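Local coordinates for salmonella typhimurium DB7155 bacteriophage DET7 tailspike (Bacteriophage, PDB 2V5I), which binds and hydrolyses the O-antigen of its Salmonella host, serving the phage as a trimeric, beta-helical receptor-binding tailspike, at the interface of chains A and B. Numbering follows the deposited sequence. Chains: chain A/B, Salmonella typhimurium DB7155 bacteriophage DET7 tailspike.

Contact 1: the interface of chains A and B. Residues chain A 514, 516, 534, 541; chain B 514, 532, 545, 557.
B:Met532 pushes its thioether into a pocket on chain A lined by A:Ile514, A:Ile516, A:Leu534 and A:Leu541. The terminal methyl makes the tightest apolar approach, CE of B:Met532 lying 3.5 Å from CD1 of A:Leu534; the two side chains meet at about a right angle. A:Ile514 instead runs alongside the methionine, pointing the same way, and its CD1 is 3.9 Å from CE of B:Met532. The sulfur takes a different neighbour, with SD of B:Met532 3.7 Å from CD2 of A:Leu541. That leucine methyl is shared, since CD2 of A:Leu541 also lies 4.0 Å from CD2 of B:Leu557, which brings B:Leu557 into the cluster. A:Ile516 touches the root of the methionine, its CG2 coming 4.1 Å from CB of B:Met532.

Torsions explain how one side chain serves so many partners. CG of B:Met532 is anti to the backbone N (chi1 174°) and the chain stays extended through chi2, then bends at chi3 (85°), turning CE toward A:Ile514 and A:Leu534 while SD faces A:Leu541.

The backbone fixes the base of the methionine. A:Ile514 N donates to B:Met532 O at 2.8 Å. In return, B:Met532 N donates to A:Ile514 O at 2.9 Å. This reciprocal pair is an antiparallel bridge between strand 512-515 of chain A and strand 531-537 of chain B. A:Leu534 and A:Leu541 come from chain A strands 531-537 and 540-546, so the site joins C-terminal strands of both subunits within the intertwined domain.

Contact 2: the interface of chains A and B. Residues chain A 330, 353, 374-375, 402-403; chain B 345, 367.
B:Val367 packs against A:Ile374 and A:Ile402 at the apolar centre, and the ring of B:Tyr345 against A:Ile374. A:Ile374 and B:Val367 reach toward each other tip to tip, CD1 of A:Ile374 3.9 Å from CG1 of B:Val367. The other valine branch serves the second isoleucine: CG2 of B:Val367 is 3.6 Å from CB of A:Ile402, the side chains passing in opposite directions. CD1 of A:Ile374 also lies 4.0 Å from CE2 of B:Tyr345. CB of A:Asp353 stands above the ring plane toward the hydroxyl end, 3.8 Å from CE1 of B:Tyr345, on the side to which CD1 of A:Ile374 is also displaced. CE of A:Met330 is raised on that side too, 4.1 Å from CD1 of B:Tyr345. The ring reaches chain A with CG anti to the carbonyl carbon (chi1 -65°).

At the polar rim OH of B:Tyr345 donates to OD2 of A:Asp375 at 2.7 Å. This oxygen sits in the ring plane at its edge, although the carboxylate stands 76° from the ring; the hydroxyl meets OD2 on the anti side, 27° out of the carboxylate plane. The syn lone pair of OD2 is taken by the backbone N of A:Ile402; OD2 thus accepts from a donor of each chain. OD1 accepts from the backbone N of A:Lys403, which should hold the carboxylate's rotation and present OD2 to the hydroxyl. The site is a subunit interface between beta-helices, strands 345-347 and 367-369 of chain B facing strand ends and loops of chain A. Outermost, NZ of A:Lys403 makes a salt bridge to A:Asp353, 2.8 Å from OD1 of A:Asp353 on its syn lone pair.

Contact 1: the interface of chains A and B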
loop_
_atom_site.group_PDB
_atom_site.type_symbol
_atom_site.label_atom_id
_atom_site.label_comp_id
_atom_site.label_asym_id
_atom_site.label_seq_id
_atom_site.Cartn_x
_atom_site.Cartn_y
_atom_site.Cartn_z
ATOM N N ILE A 514 -29.281 33.729 -25.830
ATOM C CA ILE A 514 -28.579 34.683 -24.947
ATOM C C ILE A 514 -29.578 35.274 -23.935
ATOM O O ILE A 514 -30.565 35.822 -24.365
ATOM C CB ILE A 514 -28.024 35.841 -25.794
ATOM C CG1 ILE A 514 -26.967 35.289 -26.759
ATOM C CG2 ILE A 514 -27.416 36.877 -24.903
ATOM C CD1 ILE A 514 -26.550 36.268 -27.884
ATOM N N ILE A 516 -31.317 37.925 -21.704
ATOM C CA ILE A 516 -31.415 39.374 -21.676
ATOM C C ILE A 516 -32.318 39.779 -20.538
ATOM O O ILE A 516 -33.067 38.946 -20.001
ATOM C CB ILE A 516 -31.949 39.906 -23.028
ATOM C CG1 ILE A 516 -33.424 39.571 -23.224
ATOM C CG2 ILE A 516 -31.069 39.375 -24.193
ATOM C CD1 ILE A 516 -34.006 40.157 -24.521
ATOM N N LEU A 534 -27.781 43.408 -22.852
ATOM C CA LEU A 534 -29.024 43.608 -23.576
ATOM C C LEU A 534 -30.236 43.587 -22.661
ATOM O O LEU A 534 -30.272 42.902 -21.615
ATOM C CB LEU A 534 -29.195 42.479 -24.631
ATOM C CG LEU A 534 -28.176 42.519 -25.773
ATOM C CD1 LEU A 534 -28.220 41.213 -26.557
ATOM C CD2 LEU A 534 -28.332 43.667 -26.721
ATOM N N LEU A 541 -35.673 46.023 -28.222
ATOM C CA LEU A 541 -34.353 45.582 -27.762
ATOM C C LEU A 541 -33.389 46.749 -27.728
ATOM O O LEU A 541 -33.179 47.427 -28.737
ATOM C CB LEU A 541 -33.819 44.499 -28.686
ATOM C CG LEU A 541 -32.552 43.808 -28.219
ATOM C CD1 LEU A 541 -32.798 42.987 -26.932
ATOM C CD2 LEU A 541 -31.942 42.913 -29.339
ATOM N N ILE B 514 -20.182 35.004 -32.087
ATOM C CA ILE B 514 -21.439 34.379 -31.629
ATOM C C ILE B 514 -22.079 33.601 -32.795
ATOM O O ILE B 514 -22.311 34.200 -33.818
ATOM C CB ILE B 514 -22.425 35.481 -31.201
ATOM C CG1 ILE B 514 -21.845 36.222 -29.990
ATOM C CG2 ILE B 514 -23.745 34.874 -30.850
ATOM C CD1 ILE B 514 -22.563 37.549 -29.644
ATOM N N MET B 532 -32.897 35.455 -26.128
ATOM C CA MET B 532 -32.865 35.901 -27.543
ATOM C C MET B 532 -31.979 34.989 -28.365
ATOM O O MET B 532 -30.896 34.662 -27.936
ATOM C CB MET B 532 -32.242 37.312 -27.577
ATOM C CG MET B 532 -32.015 37.830 -28.924
ATOM S SD MET B 532 -31.094 39.384 -28.857
ATOM C CE MET B 532 -29.408 38.748 -28.777
ATOM N N ILE B 545 -37.149 36.396 -29.856
ATOM C CA ILE B 545 -37.106 36.701 -28.442
ATOM C C ILE B 545 -38.358 36.121 -27.764
ATOM O O ILE B 545 -39.461 36.305 -28.265
ATOM C CB ILE B 545 -37.076 38.216 -28.210
ATOM C CG1 ILE B 545 -35.733 38.754 -28.697
ATOM C CG2 ILE B 545 -37.300 38.561 -26.729
ATOM C CD1 ILE B 545 -35.604 40.207 -28.774
ATOM N N LEU B 557 -32.933 43.753 -36.553
ATOM C CA LEU B 557 -31.845 44.527 -35.888
ATOM C C LEU B 557 -30.989 45.328 -36.850
ATOM O O LEU B 557 -30.393 46.322 -36.462
ATOM C CB LEU B 557 -30.945 43.619 -35.068
ATOM C CG LEU B 557 -31.586 42.721 -33.987
ATOM C CD1 LEU B 557 -30.521 42.166 -33.027
ATOM C CD2 LEU B 557 -32.630 43.488 -33.213
#

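Contact 2: the interface of chains A and B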
loop_
_atom_site.group_PDB
_atom_site.type_symbol
_atom_site.label_atom_id
_atom_site.label_comp_id
_atom_site.label_asym_id
_atom_site.label_seq_id
_atom_site.Cartn_x
_atom_site.Cartn_y
_atom_site.Cartn_z
ATOM N N MET A 330 -10.886 -1.863 10.994
ATOM C CA MET A 330 -12.291 -2.082 10.646
ATOM C C MET A 330 -13.144 -2.346 11.879
ATOM O O MET A 330 -12.686 -2.965 12.848
ATOM C CB MET A 330 -12.393 -3.297 9.712
ATOM C CG MET A 330 -11.697 -3.103 8.402
ATOM S SD MET A 330 -11.962 -4.506 7.276
ATOM C CE MET A 330 -13.742 -4.410 7.106
ATOM N N ASP A 353 -15.596 0.836 7.467
ATOM C CA ASP A 353 -16.751 0.151 8.140
ATOM C C ASP A 353 -16.599 0.215 9.638
ATOM O O ASP A 353 -16.696 -0.833 10.305
ATOM C CB ASP A 353 -16.910 -1.312 7.646
ATOM C CG ASP A 353 -18.322 -1.898 7.899
ATOM O OD1 ASP A 353 -19.270 -1.137 8.126
ATOM O OD2 ASP A 353 -18.458 -3.133 7.816
ATOM N N ILE A 374 -13.765 5.144 4.925
ATOM C CA ILE A 374 -15.023 4.930 4.224
ATOM C C ILE A 374 -15.995 4.133 5.095
ATOM O O ILE A 374 -15.569 3.287 5.870
ATOM C CB ILE A 374 -14.816 4.201 2.886
ATOM C CG1 ILE A 374 -14.215 2.834 3.069
ATOM C CG2 ILE A 374 -13.935 5.053 1.938
ATOM C CD1 ILE A 374 -14.071 2.065 1.836
ATOM N N ASP A 375 -17.305 4.423 4.934
ATOM C CA ASP A 375 -18.374 3.688 5.667
ATOM C C ASP A 375 -18.095 3.767 7.164
ATOM O O ASP A 375 -18.358 2.791 7.927
ATOM C CB ASP A 375 -18.485 2.253 5.127
ATOM C CG ASP A 375 -19.213 2.194 3.813
ATOM O OD1 ASP A 375 -19.987 3.128 3.555
ATOM O OD2 ASP A 375 -18.977 1.256 3.020
ATOM N N ILE A 402 -20.174 2.382 0.579
ATOM C CA ILE A 402 -21.450 1.912 -0.007
ATOM C C ILE A 402 -22.664 2.082 0.915
ATOM O O ILE A 402 -23.797 1.963 0.441
ATOM C CB ILE A 402 -21.305 0.426 -0.438
ATOM C CG1 ILE A 402 -22.265 0.057 -1.589
ATOM C CG2 ILE A 402 -21.304 -0.534 0.764
ATOM C CD1 ILE A 402 -21.782 -1.183 -2.349
ATOM N N LYS A 403 -22.439 2.337 2.186
ATOM C CA LYS A 403 -23.535 2.456 3.141
ATOM C C LYS A 403 -24.176 3.822 2.964
ATOM O O LYS A 403 -23.515 4.807 2.590
ATOM C CB LYS A 403 -23.016 2.291 4.581
ATOM C CG LYS A 403 -22.446 0.891 4.884
ATOM C CD LYS A 403 -22.250 0.600 6.386
ATOM C CE LYS A 403 -22.138 -0.917 6.614
ATOM N NZ LYS A 403 -22.034 -1.323 8.025
ATOM N N TYR B 345 -15.261 -5.765 1.533
ATOM C CA TYR B 345 -14.269 -4.739 1.145
ATOM C C TYR B 345 -13.066 -5.389 0.496
ATOM O O TYR B 345 -12.637 -6.483 0.916
ATOM C CB TYR B 345 -13.852 -3.913 2.373
ATOM C CG TYR B 345 -15.011 -3.098 2.924
ATOM C CD1 TYR B 345 -15.939 -3.667 3.772
ATOM C CD2 TYR B 345 -15.265 -1.817 2.495
ATOM C CE1 TYR B 345 -17.048 -2.946 4.231
ATOM C CE2 TYR B 345 -16.348 -1.084 2.960
ATOM C CZ TYR B 345 -17.306 -1.721 3.773
ATOM O OH TYR B 345 -18.390 -1.032 4.232
ATOM N N VAL B 367 -17.258 -3.168 -1.977
ATOM C CA VAL B 367 -16.460 -1.937 -2.179
ATOM C C VAL B 367 -15.033 -2.318 -2.540
ATOM O O VAL B 367 -14.413 -3.066 -1.836
ATOM C CB VAL B 367 -16.445 -1.033 -0.924
ATOM C CG1 VAL B 367 -15.661 0.273 -1.230
ATOM C CG2 VAL B 367 -17.856 -0.689 -0.491
#

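The C-alpha centres of contact 1 and contact 2 lie about 52 Å apart, and they share no residue or strand. Contact 2 draws on the stretch 330-403, where short strands and the loops after them meet side by side in the beta-helical part; contact 1 draws on 514-557 near the C-terminus. One pair of chains is therefore joined at well-separated levels: contact 1 uses cross-chain strand pairing, whereas the pairs given for contact 2 meet through side chains. The whole A-B interface is not an exact two-fold, and in the deposited trimer each site recurs in every copy, consistent with a threefold, intertwined spike.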